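Local coordinates for putative uncharacterized protein PH0242 (Pyrococcus horikoshii, PDB 3VU1) that is the C-terminal globular domain of an archaeal oligosaccharyltransferase, AglB, rich in beta sheet with a few short helices and carrying a bound calcium ion, at residues R109-G114 with Y205-T210; I63-L68 with N98-L103; L398-K401 with S405-D408; F213-L216 with T222-Y225. All blocks are in the same frame, centred on the assembly; numbering follows the deposited sequence.

Interaction 1. Residues R109-G114 with Y205-T210; sequences RKEYNG and YYKVAT
A salt bridge reinforced by a tyrosine hydroxyl ties E111 of the short helix 109-113 to Y205 and K207, which lie where strand 200-205 of the large mixed sheet gives way to the loop before helix 212-218. It illustrates how one carboxylate can join two parts of a fold whose backbones stay well apart: the nearest CA atoms, those of E111 and Y205, are 10.0 Å from each other. E111 spans the gap with a chain that starts beside its own backbone N (chi1 -63°) and runs extended from there. K207 answers with an equally straight chain, and the two side chains cross at about a right angle. The ammonium stands before both carboxylate oxygens, with K207 NZ 2.8 Å from E111 OE2 and 2.9 Å from E111 OE1. Both hydrogen bonds are weak, consistent with a pairing that rests largely on charge. E111 OE1 also accepts from the backbone N of T108, just ahead of the helix, which probably helps to fix the rotation of the group. Y205 presents its edge, its ring plane turned 88° from the carboxylate. Its hydroxyl donates to the oxygen that K207 also reaches: Y205 OH lies 2.5 Å from E111 OE2, on the anti side and 29° out of the carboxylate plane.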
loop_
_atom_site.group_PDB
_atom_site.type_symbol
_atom_site.label_atom_id
_atom_site.label_comp_id
_atom_site.label_asym_id
_atom_site.label_seq_id
_atom_site.Cartn_x
_atom_site.Cartn_y
_atom_site.Cartn_z
ATOM N N ARG A 109 17.334 -1.828 -16.995
ATOM C CA ARG A 109 17.009 -2.874 -17.948
ATOM C C ARG A 109 18.053 -3.977 -17.923
ATOM O O ARG A 109 17.709 -5.163 -17.962
ATOM C CB ARG A 109 16.896 -2.296 -19.350
ATOM C CG ARG A 109 16.370 -3.279 -20.371
ATOM C CD ARG A 109 15.577 -2.557 -21.432
ATOM N NE ARG A 109 15.638 -3.301 -22.674
ATOM C CZ ARG A 109 15.833 -2.744 -23.859
ATOM N NH1 ARG A 109 15.896 -3.502 -24.938
ATOM N NH2 ARG A 109 15.987 -1.430 -23.960
ATOM N N LYS A 110 19.317 -3.567 -17.839
ATOM C CA LYS A 110 20.442 -4.494 -17.787
ATOM C C LYS A 110 20.328 -5.405 -16.580
ATOM O O LYS A 110 20.453 -6.630 -16.704
ATOM C CB LYS A 110 21.765 -3.746 -17.729
ATOM C CG LYS A 110 22.942 -4.667 -17.554
ATOM C CD LYS A 110 24.261 -3.956 -17.799
ATOM C CE LYS A 110 25.391 -4.928 -17.509
ATOM N NZ LYS A 110 26.710 -4.254 -17.490
ATOM N N GLU A 111 20.073 -4.812 -15.414
ATOM C CA GLU A 111 19.900 -5.598 -14.201
ATOM C C GLU A 111 18.680 -6.547 -14.268
ATOM O O GLU A 111 18.719 -7.680 -13.753
ATOM C CB GLU A 111 19.811 -4.676 -13.008
ATOM C CG GLU A 111 21.075 -3.889 -12.797
ATOM C CD GLU A 111 20.889 -2.759 -11.809
ATOM O OE1 GLU A 111 19.913 -1.977 -11.946
ATOM O OE2 GLU A 111 21.717 -2.662 -10.882
ATOM N N TYR A 112 17.621 -6.080 -14.923
ATOM C CA TYR A 112 16.390 -6.829 -15.023
ATOM C C TYR A 112 16.572 -8.169 -15.764
ATOM O O TYR A 112 16.066 -9.194 -15.326
ATOM C CB TYR A 112 15.300 -5.954 -15.652
ATOM C CG TYR A 112 14.199 -6.722 -16.300
ATOM C CD1 TYR A 112 13.349 -7.541 -15.552
ATOM C CD2 TYR A 112 14.007 -6.655 -17.674
ATOM C CE1 TYR A 112 12.342 -8.286 -16.162
ATOM C CE2 TYR A 112 12.993 -7.377 -18.297
ATOM C CZ TYR A 112 12.160 -8.197 -17.546
ATOM O OH TYR A 112 11.142 -8.915 -18.179
ATOM N N ASN A 113 17.297 -8.172 -16.878
ATOM C CA ASN A 113 17.378 -9.383 -17.686
ATOM C C ASN A 113 18.585 -9.465 -18.599
ATOM O O ASN A 113 18.574 -10.207 -19.564
ATOM C CB ASN A 113 16.104 -9.553 -18.513
ATOM C CG ASN A 113 15.901 -10.979 -18.976
ATOM O OD1 ASN A 113 16.308 -11.954 -18.315
ATOM N ND2 ASN A 113 15.264 -11.112 -20.115
ATOM N N GLY A 114 19.625 -8.702 -18.296
ATOM C CA GLY A 114 20.820 -8.700 -19.115
ATOM C C GLY A 114 20.807 -7.597 -20.142
ATOM O O GLY A 114 19.734 -7.138 -20.562
ATOM N N TYR A 205 18.997 -8.053 -3.571
ATOM C CA TYR A 205 19.895 -7.173 -4.280
ATOM C C TYR A 205 19.757 -5.786 -3.667
ATOM O O TYR A 205 18.669 -5.384 -3.234
ATOM C CB TYR A 205 19.534 -7.190 -5.759
ATOM C CG TYR A 205 20.407 -6.347 -6.626
ATOM C CD1 TYR A 205 21.759 -6.628 -6.767
ATOM C CD2 TYR A 205 19.883 -5.266 -7.327
ATOM C CE1 TYR A 205 22.571 -5.859 -7.578
ATOM C CE2 TYR A 205 20.687 -4.486 -8.143
ATOM C CZ TYR A 205 22.028 -4.798 -8.266
ATOM O OH TYR A 205 22.840 -4.046 -9.077
ATOM N N TYR A 206 20.866 -5.059 -3.609
ATOM C CA TYR A 206 20.925 -3.866 -2.755
ATOM C C TYR A 206 19.871 -2.826 -3.107
ATOM O O TYR A 206 19.256 -2.257 -2.219
ATOM C CB TYR A 206 22.346 -3.265 -2.681
ATOM C CG TYR A 206 22.780 -2.445 -3.872
ATOM C CD1 TYR A 206 22.777 -1.043 -3.823
ATOM C CD2 TYR A 206 23.196 -3.059 -5.050
ATOM C CE1 TYR A 206 23.179 -0.279 -4.917
ATOM C CE2 TYR A 206 23.605 -2.305 -6.143
ATOM C CZ TYR A 206 23.601 -0.920 -6.073
ATOM O OH TYR A 206 24.025 -0.186 -7.169
ATOM N N LYS A 207 19.637 -2.628 -4.401
ATOM C CA LYS A 207 18.647 -1.655 -4.877
ATOM C C LYS A 207 17.206 -1.919 -4.412
ATOM O O LYS A 207 16.356 -1.048 -4.505
ATOM C CB LYS A 207 18.696 -1.553 -6.406
ATOM C CG LYS A 207 19.965 -0.898 -6.937
ATOM C CD LYS A 207 19.936 -0.746 -8.445
ATOM C CE LYS A 207 21.199 -0.052 -8.933
ATOM N NZ LYS A 207 21.187 0.094 -10.419
ATOM N N VAL A 208 16.928 -3.121 -3.934
ATOM C CA VAL A 208 15.586 -3.461 -3.507
ATOM C C VAL A 208 15.596 -4.085 -2.117
ATOM O O VAL A 208 14.575 -4.616 -1.671
ATOM C CB VAL A 208 14.859 -4.390 -4.506
ATOM C CG1 VAL A 208 14.679 -3.706 -5.843
ATOM C CG2 VAL A 208 15.601 -5.713 -4.682
ATOM N N ALA A 209 16.728 -3.971 -1.413
ATOM C CA ALA A 209 16.825 -4.432 -0.011
ATOM C C ALA A 209 15.768 -3.872 0.940
ATOM O O ALA A 209 15.283 -4.589 1.793
ATOM C CB ALA A 209 18.200 -4.164 0.546
ATOM N N THR A 210 15.405 -2.603 0.806
ATOM C CA THR A 210 14.411 -2.021 1.712
ATOM C C THR A 210 13.050 -1.769 1.058
ATOM O O THR A 210 12.262 -0.963 1.546
ATOM C CB THR A 210 14.929 -0.727 2.369
ATOM O OG1 THR A 210 15.273 0.242 1.359
ATOM C CG2 THR A 210 16.156 -1.031 3.254
#

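Interaction 2. Residues I63-L68 with N98-L103; sequences ILALFL and NAISYL
A65 on helix 60-69 packs against I100 and L103 on helix 97-103, in a buried helix-helix contact that shows how a small residue lets two helices approach closely. The axes of segments 63-68 and 98-103 come within 7.9 Å and cross nearly perpendicular, with a signed angle of -101°, so the meeting is compact. Its centre is the A65-I100 pair, whose CA atoms are 5.1 Å apart.

The apolar side-chain contacts are few. The methyl of A65 points into the other helix, where A65 CB meets I100 CG2 at 3.8 Å and L103 CB at 3.9 Å, touching two residues one turn apart. I100 does its touching with its CG2 branch, which stands anti to its backbone N and faces helix 60-69, while CG1 takes the place beside that N (chi1 -58°). The same methyl reaches the next turn of the partner helix, with I100 CG2 3.9 Å from L68 CB.

Backbone atoms take part as well. A65 CB rests on the carbonyl oxygen of I100 and close to the carbonyl carbon of L103, so the alanine methyl lies against main chain as much as against side chains. No hydrogen bond runs between the two segments, although L103 O accepts one from H62 ND1, one residue ahead of 63-68.

Around this crossing, L64 and L68 lean on F87 of strand 86-90, I63 and L66 touch P415 of strand 412-431, and Y102 stacks on Y112 of helix 109-113.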
loop_
_atom_site.group_PDB
_atom_site.type_symbol
_atom_site.label_atom_id
_atom_site.label_comp_id
_atom_site.label_asym_id
_atom_site.label_seq_id
_atom_site.Cartn_x
_atom_site.Cartn_y
_atom_site.Cartn_z
ATOM N N ILE A 63 2.453 1.358 -11.316
ATOM C CA ILE A 63 2.169 1.943 -10.027
ATOM C C ILE A 63 2.212 0.890 -8.902
ATOM O O ILE A 63 2.841 1.108 -7.838
ATOM C CB ILE A 63 0.883 2.802 -10.065
ATOM C CG1 ILE A 63 0.990 3.832 -11.201
ATOM C CG2 ILE A 63 0.651 3.483 -8.724
ATOM C CD1 ILE A 63 2.289 4.627 -11.255
ATOM N N LEU A 64 1.592 -0.261 -9.139
ATOM C CA LEU A 64 1.784 -1.381 -8.225
ATOM C C LEU A 64 3.285 -1.658 -8.002
ATOM O O LEU A 64 3.710 -1.900 -6.866
ATOM C CB LEU A 64 1.049 -2.648 -8.690
ATOM C CG LEU A 64 -0.484 -2.623 -8.590
ATOM C CD1 LEU A 64 -1.088 -3.957 -9.021
ATOM C CD2 LEU A 64 -0.978 -2.274 -7.198
ATOM N N ALA A 65 4.086 -1.613 -9.063
ATOM C CA ALA A 65 5.477 -1.999 -8.922
ATOM C C ALA A 65 6.191 -0.890 -8.182
ATOM O O ALA A 65 7.137 -1.164 -7.437
ATOM C CB ALA A 65 6.138 -2.280 -10.262
ATOM N N LEU A 66 5.724 0.350 -8.369
ATOM C CA LEU A 66 6.370 1.495 -7.765
ATOM C C LEU A 66 6.227 1.312 -6.256
ATOM O O LEU A 66 7.199 1.380 -5.506
ATOM C CB LEU A 66 5.733 2.815 -8.222
ATOM C CG LEU A 66 6.365 4.120 -7.669
ATOM C CD1 LEU A 66 7.892 4.189 -7.812
ATOM C CD2 LEU A 66 5.753 5.351 -8.310
ATOM N N PHE A 67 5.003 1.037 -5.822
ATOM C CA PHE A 67 4.768 0.669 -4.430
ATOM C C PHE A 67 5.664 -0.465 -3.933
ATOM O O PHE A 67 6.335 -0.300 -2.931
ATOM C CB PHE A 67 3.305 0.299 -4.229
ATOM C CG PHE A 67 2.991 -0.150 -2.853
ATOM C CD1 PHE A 67 3.201 0.700 -1.763
ATOM C CD2 PHE A 67 2.483 -1.437 -2.630
ATOM C CE1 PHE A 67 2.918 0.273 -0.478
ATOM C CE2 PHE A 67 2.191 -1.866 -1.333
ATOM C CZ PHE A 67 2.417 -1.009 -0.255
ATOM N N LEU A 68 5.689 -1.600 -4.634
ATOM C CA LEU A 68 6.292 -2.825 -4.090
ATOM C C LEU A 68 7.805 -2.807 -4.038
ATOM O O LEU A 68 8.385 -3.309 -3.089
ATOM C CB LEU A 68 5.809 -4.069 -4.841
ATOM C CG LEU A 68 4.322 -4.423 -4.651
ATOM C CD1 LEU A 68 3.776 -5.391 -5.695
ATOM C CD2 LEU A 68 4.055 -4.960 -3.266
ATOM N N ASN A 98 12.195 -9.461 -10.288
ATOM C CA ASN A 98 12.935 -8.691 -11.292
ATOM C C ASN A 98 11.975 -7.856 -12.129
ATOM O O ASN A 98 12.183 -6.662 -12.306
ATOM C CB ASN A 98 13.764 -9.588 -12.207
ATOM C CG ASN A 98 15.116 -9.958 -11.607
ATOM O OD1 ASN A 98 16.106 -10.010 -12.342
ATOM N ND2 ASN A 98 15.180 -10.212 -10.278
ATOM N N ALA A 99 10.888 -8.469 -12.596
ATOM C CA ALA A 99 9.920 -7.729 -13.393
ATOM C C ALA A 99 9.377 -6.560 -12.594
ATOM O O ALA A 99 9.332 -5.428 -13.121
ATOM C CB ALA A 99 8.796 -8.627 -13.904
ATOM N N ILE A 100 8.951 -6.840 -11.351
ATOM C CA ILE A 100 8.379 -5.826 -10.485
ATOM C C ILE A 100 9.410 -4.744 -10.232
ATOM O O ILE A 100 9.084 -3.567 -10.301
ATOM C CB ILE A 100 7.907 -6.398 -9.134
ATOM C CG1 ILE A 100 6.854 -7.508 -9.360
ATOM C CG2 ILE A 100 7.364 -5.283 -8.227
ATOM C CD1 ILE A 100 6.465 -8.286 -8.118
ATOM N N SER A 101 10.653 -5.123 -9.957
ATOM C CA SER A 101 11.696 -4.125 -9.725
ATOM C C SER A 101 11.908 -3.232 -10.945
ATOM O O SER A 101 12.009 -1.984 -10.820
ATOM C CB SER A 101 13.005 -4.773 -9.341
ATOM O OG SER A 101 12.845 -5.493 -8.142
ATOM N N TYR A 102 11.968 -3.865 -12.120
ATOM C CA TYR A 102 12.134 -3.122 -13.370
ATOM C C TYR A 102 10.973 -2.182 -13.574
ATOM O O TYR A 102 11.177 -0.971 -13.688
ATOM C CB TYR A 102 12.326 -4.030 -14.590
ATOM C CG TYR A 102 12.577 -3.261 -15.877
ATOM C CD1 TYR A 102 13.605 -2.330 -15.963
ATOM C CD2 TYR A 102 11.791 -3.473 -17.010
ATOM C CE1 TYR A 102 13.842 -1.637 -17.121
ATOM C CE2 TYR A 102 12.021 -2.780 -18.179
ATOM C CZ TYR A 102 13.050 -1.859 -18.227
ATOM O OH TYR A 102 13.307 -1.157 -19.393
ATOM N N LEU A 103 9.766 -2.728 -13.566
ATOM C CA LEU A 103 8.588 -1.936 -13.829
ATOM C C LEU A 103 8.359 -0.830 -12.814
ATOM O O LEU A 103 7.661 0.125 -13.131
ATOM C CB LEU A 103 7.360 -2.815 -13.945
ATOM C CG LEU A 103 7.289 -3.801 -15.122
ATOM C CD1 LEU A 103 6.152 -4.782 -14.892
ATOM C CD2 LEU A 103 7.114 -3.073 -16.453
#

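Interaction 3. Residues L398-K401 with S405-D408; sequences LVRK and SNED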
loop_
_atom_site.group_PDB
_atom_site.type_symbol
_atom_site.label_atom_id
_atom_site.label_comp_id
_atom_site.label_asym_id
_atom_site.label_seq_id
_atom_site.Cartn_x
_atom_site.Cartn_y
_atom_site.Cartn_z
ATOM N N LEU A 398 6.097 7.137 -17.575
ATOM C CA LEU A 398 7.468 6.842 -17.177
ATOM C C LEU A 398 8.411 8.001 -17.501
ATOM O O LEU A 398 8.223 8.710 -18.499
ATOM C CB LEU A 398 7.959 5.573 -17.870
ATOM C CG LEU A 398 7.099 4.319 -17.728
ATOM C CD1 LEU A 398 7.836 3.087 -18.264
ATOM C CD2 LEU A 398 6.641 4.113 -16.286
ATOM N N VAL A 399 9.424 8.200 -16.667
ATOM C CA VAL A 399 10.472 9.160 -16.994
ATOM C C VAL A 399 11.831 8.487 -16.886
ATOM O O VAL A 399 12.232 8.053 -15.809
ATOM C CB VAL A 399 10.429 10.445 -16.135
ATOM C CG1 VAL A 399 11.556 11.391 -16.554
ATOM C CG2 VAL A 399 9.075 11.137 -16.265
ATOM N N ARG A 400 12.525 8.394 -18.017
ATOM C CA ARG A 400 13.785 7.691 -18.057
ATOM C C ARG A 400 14.751 8.369 -17.116
ATOM O O ARG A 400 14.822 9.603 -17.054
ATOM C CB ARG A 400 14.367 7.650 -19.474
ATOM C CG ARG A 400 15.413 6.549 -19.678
ATOM C CD ARG A 400 16.590 6.978 -20.534
ATOM N NE ARG A 400 16.124 7.794 -21.630
ATOM C CZ ARG A 400 16.827 8.740 -22.237
ATOM N NH1 ARG A 400 18.082 8.989 -21.885
ATOM N NH2 ARG A 400 16.255 9.424 -23.222
ATOM N N LYS A 401 15.473 7.545 -16.372
ATOM C CA LYS A 401 16.515 8.003 -15.473
ATOM C C LYS A 401 17.756 7.225 -15.866
ATOM O O LYS A 401 17.755 5.984 -15.875
ATOM C CB LYS A 401 16.131 7.758 -14.012
ATOM C CG LYS A 401 17.190 8.230 -13.047
ATOM C CD LYS A 401 16.958 7.796 -11.608
ATOM C CE LYS A 401 18.315 7.581 -10.941
ATOM N NZ LYS A 401 18.487 8.364 -9.679
ATOM N N SER A 405 19.343 7.040 -24.047
ATOM C CA SER A 405 18.201 6.749 -24.906
ATOM C C SER A 405 17.285 5.731 -24.233
ATOM O O SER A 405 17.724 4.868 -23.454
ATOM C CB SER A 405 18.673 6.269 -26.293
ATOM O OG SER A 405 18.203 4.975 -26.677
ATOM N N ASN A 406 16.002 5.822 -24.537
ATOM C CA ASN A 406 15.059 4.808 -24.082
ATOM C C ASN A 406 15.422 3.373 -24.427
ATOM O O ASN A 406 14.774 2.453 -23.946
ATOM C CB ASN A 406 13.664 5.122 -24.595
ATOM C CG ASN A 406 13.091 6.357 -23.953
ATOM O OD1 ASN A 406 13.779 7.087 -23.229
ATOM N ND2 ASN A 406 11.835 6.608 -24.212
ATOM N N GLU A 407 16.462 3.186 -25.230
ATOM C CA GLU A 407 16.836 1.853 -25.709
ATOM C C GLU A 407 18.142 1.375 -25.072
ATOM O O GLU A 407 18.476 0.188 -25.122
ATOM C CB GLU A 407 16.891 1.817 -27.238
ATOM C CG GLU A 407 15.608 2.326 -27.890
ATOM C CD GLU A 407 15.354 1.745 -29.276
ATOM O OE1 GLU A 407 14.592 2.359 -30.056
ATOM O OE2 GLU A 407 15.905 0.668 -29.594
ATOM N N ASP A 408 18.847 2.312 -24.448
ATOM C CA ASP A 408 20.063 2.046 -23.692
ATOM C C ASP A 408 19.734 1.134 -22.452
ATOM O O ASP A 408 18.813 1.417 -21.676
ATOM C CB ASP A 408 20.694 3.420 -23.340
ATOM C CG ASP A 408 21.975 3.328 -22.525
ATOM O OD1 ASP A 408 22.339 2.245 -22.042
ATOM O OD2 ASP A 408 22.630 4.371 -22.328
#
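R400, at the end of strand 385-401, reaches N406 and S405 in the loop that returns toward strand 412-431, a worked example of a hairpin connection held by a strand arginine. The close part is the guanidinium. R400 NE donates to N406 OD1 over 2.9 Å, a fairly straight bond (157° at the hydrogen) that lies in the carbonyl plane of the amide. R400 NH2 adds a weak bond to the same oxygen at 3.4 Å. The two flat groups are steeply turned, their planes 75° apart, and the arginine reaches this position by bending at chi2 and chi3. One face of its guanidinium is covered by the backbone of S405, whose N is 3.2 Å from R400 NH1; both are donors, so this is packing and not a bond.

The other side is looser. S405 and E407 direct their CB atoms away from the strand, and E407 is exposed. The type I turn from S405 to D408 is closed by D408 N to S405 O, 3.0 Å.

Beyond the loop, R400 NH2 forms a salt bridge with D462, just ahead of strand 464-487, and R400 also packs on F413 of strand 412-431; these are the two strands that pair with 385-401.

Interaction 4. Residues F213-L216 with T222-Y225; sequences FVKL and TSSY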
loop_
_atom_site.group_PDB
_atom_site.type_symbol
_atom_site.label_atom_id
_atom_site.label_comp_id
_atom_site.label_asym_id
_atom_site.label_seq_id
_atom_site.Cartn_x
_atom_site.Cartn_y
_atom_site.Cartn_z
ATOM N N PHE A 213 7.791 -4.505 -0.598
ATOM C CA PHE A 213 7.437 -5.914 -0.671
ATOM C C PHE A 213 8.178 -6.742 0.392
ATOM O O PHE A 213 7.577 -7.567 1.073
ATOM C CB PHE A 213 7.746 -6.479 -2.042
ATOM C CG PHE A 213 7.572 -7.974 -2.134
ATOM C CD1 PHE A 213 8.675 -8.811 -2.278
ATOM C CD2 PHE A 213 6.322 -8.543 -2.088
ATOM C CE1 PHE A 213 8.534 -10.194 -2.374
ATOM C CE2 PHE A 213 6.162 -9.931 -2.188
ATOM C CZ PHE A 213 7.262 -10.757 -2.327
ATOM N N VAL A 214 9.487 -6.525 0.503
ATOM C CA VAL A 214 10.302 -7.186 1.501
ATOM C C VAL A 214 9.731 -6.938 2.901
ATOM O O VAL A 214 9.632 -7.874 3.687
ATOM C CB VAL A 214 11.765 -6.707 1.405
ATOM C CG1 VAL A 214 12.518 -7.052 2.667
ATOM C CG2 VAL A 214 12.465 -7.332 0.206
ATOM N N LYS A 215 9.323 -5.696 3.200
ATOM C CA LYS A 215 8.742 -5.366 4.495
ATOM C C LYS A 215 7.450 -6.123 4.739
ATOM O O LYS A 215 7.281 -6.718 5.792
ATOM C CB LYS A 215 8.427 -3.868 4.635
ATOM C CG LYS A 215 9.570 -2.868 4.535
ATOM C CD LYS A 215 8.998 -1.465 4.815
ATOM C CE LYS A 215 9.973 -0.342 4.488
ATOM N NZ LYS A 215 10.202 -0.100 3.026
ATOM N N LEU A 216 6.528 -6.070 3.786
ATOM C CA LEU A 216 5.184 -6.602 3.988
ATOM C C LEU A 216 5.067 -8.106 3.750
ATOM O O LEU A 216 4.183 -8.740 4.316
ATOM C CB LEU A 216 4.166 -5.878 3.103
ATOM C CG LEU A 216 3.949 -4.360 3.292
ATOM C CD1 LEU A 216 3.110 -3.802 2.149
ATOM C CD2 LEU A 216 3.334 -3.994 4.638
ATOM N N THR A 222 12.638 -2.826 8.058
ATOM C CA THR A 222 13.701 -1.906 7.701
ATOM C C THR A 222 13.313 -0.987 6.568
ATOM O O THR A 222 12.539 -1.346 5.667
ATOM C CB THR A 222 14.982 -2.606 7.244
ATOM O OG1 THR A 222 14.654 -3.582 6.232
ATOM C CG2 THR A 222 15.721 -3.212 8.445
ATOM N N SER A 223 13.924 0.187 6.624
ATOM C CA SER A 223 13.790 1.222 5.643
ATOM C C SER A 223 15.099 2.006 5.660
ATOM O O SER A 223 15.723 2.154 6.693
ATOM C CB SER A 223 12.620 2.109 6.029
ATOM O OG SER A 223 12.388 3.089 5.066
ATOM N N SER A 224 15.542 2.471 4.505
ATOM C CA SER A 224 16.612 3.454 4.466
ATOM C C SER A 224 16.172 4.781 5.117
ATOM O O SER A 224 16.995 5.643 5.389
ATOM C CB SER A 224 17.050 3.687 3.024
ATOM O OG SER A 224 17.380 2.449 2.403
ATOM N N TYR A 225 14.881 4.932 5.380
ATOM C CA TYR A 225 14.332 6.218 5.785
ATOM C C TYR A 225 13.795 6.111 7.195
ATOM O O TYR A 225 13.314 5.063 7.609
ATOM C CB TYR A 225 13.277 6.723 4.773
ATOM C CG TYR A 225 13.840 6.724 3.374
ATOM C CD1 TYR A 225 14.640 7.780 2.925
ATOM C CD2 TYR A 225 13.657 5.624 2.523
ATOM C CE1 TYR A 225 15.210 7.767 1.651
ATOM C CE2 TYR A 225 14.225 5.594 1.250
ATOM C CZ TYR A 225 15.000 6.672 0.816
ATOM O OH TYR A 225 15.558 6.662 -0.449
#
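K215, T222 and S223 carry the contact by which helix 212-218 meets the loop leading on to helix 228-235, a local packing of a helix against the chain that follows it. K215 is the centre. Its chain leaves the helix beside its own backbone N and runs extended as far as CE, lying along the carbonyl of T222: K215 CE is 3.0 Å from T222 O, and K215 CG is 3.5 Å from the same oxygen. At the last torsion the chain turns (chi4 72°), leaving K215 NZ 3.7 Å from T222 O and carrying it to other partners, a salt bridge to D71 and hydrogen bonds to T210 O and N212 OD1.

T222 contributes its main chain. S223 offers its methylene, with S223 CB 3.9 Å from K215 CE. The serine hydroxyl accepts from the backbone two residues on, Y225 N to S223 OG at 3.1 Å, which makes an ST turn.

The chemistry thus divides along the lysine. Its methylenes meet the loop by van der Waals contact, perhaps helped by attraction between the carbonyl and CH groups next to the charge, whereas the buried ammonium finds its polar partners beyond the two segments. D71, bonded to both K215 NZ and S223 OG, links helix and loop through a shared carboxylate.

Along the chain the four contacts open in the order 2, 1, 4, 3, each closing before the next begins. Interaction 2 sits about 11 Å from interaction 1 and about 14 Å from interaction 4, centre to centre, and touches both, with L68 O accepting from F213 N. Interactions 1 and 4 also meet, through T210. Interaction 3 lies in the Peripheral 2 range, its centre about 16 Å from those of interactions 1 and 2 and about 26 Å from that of interaction 4. Interactions 1, 2 and 4 knit short helices and the end of strand 200-205 together, while interaction 3 holds the turn of the hairpin 385-401/412-431 beside them.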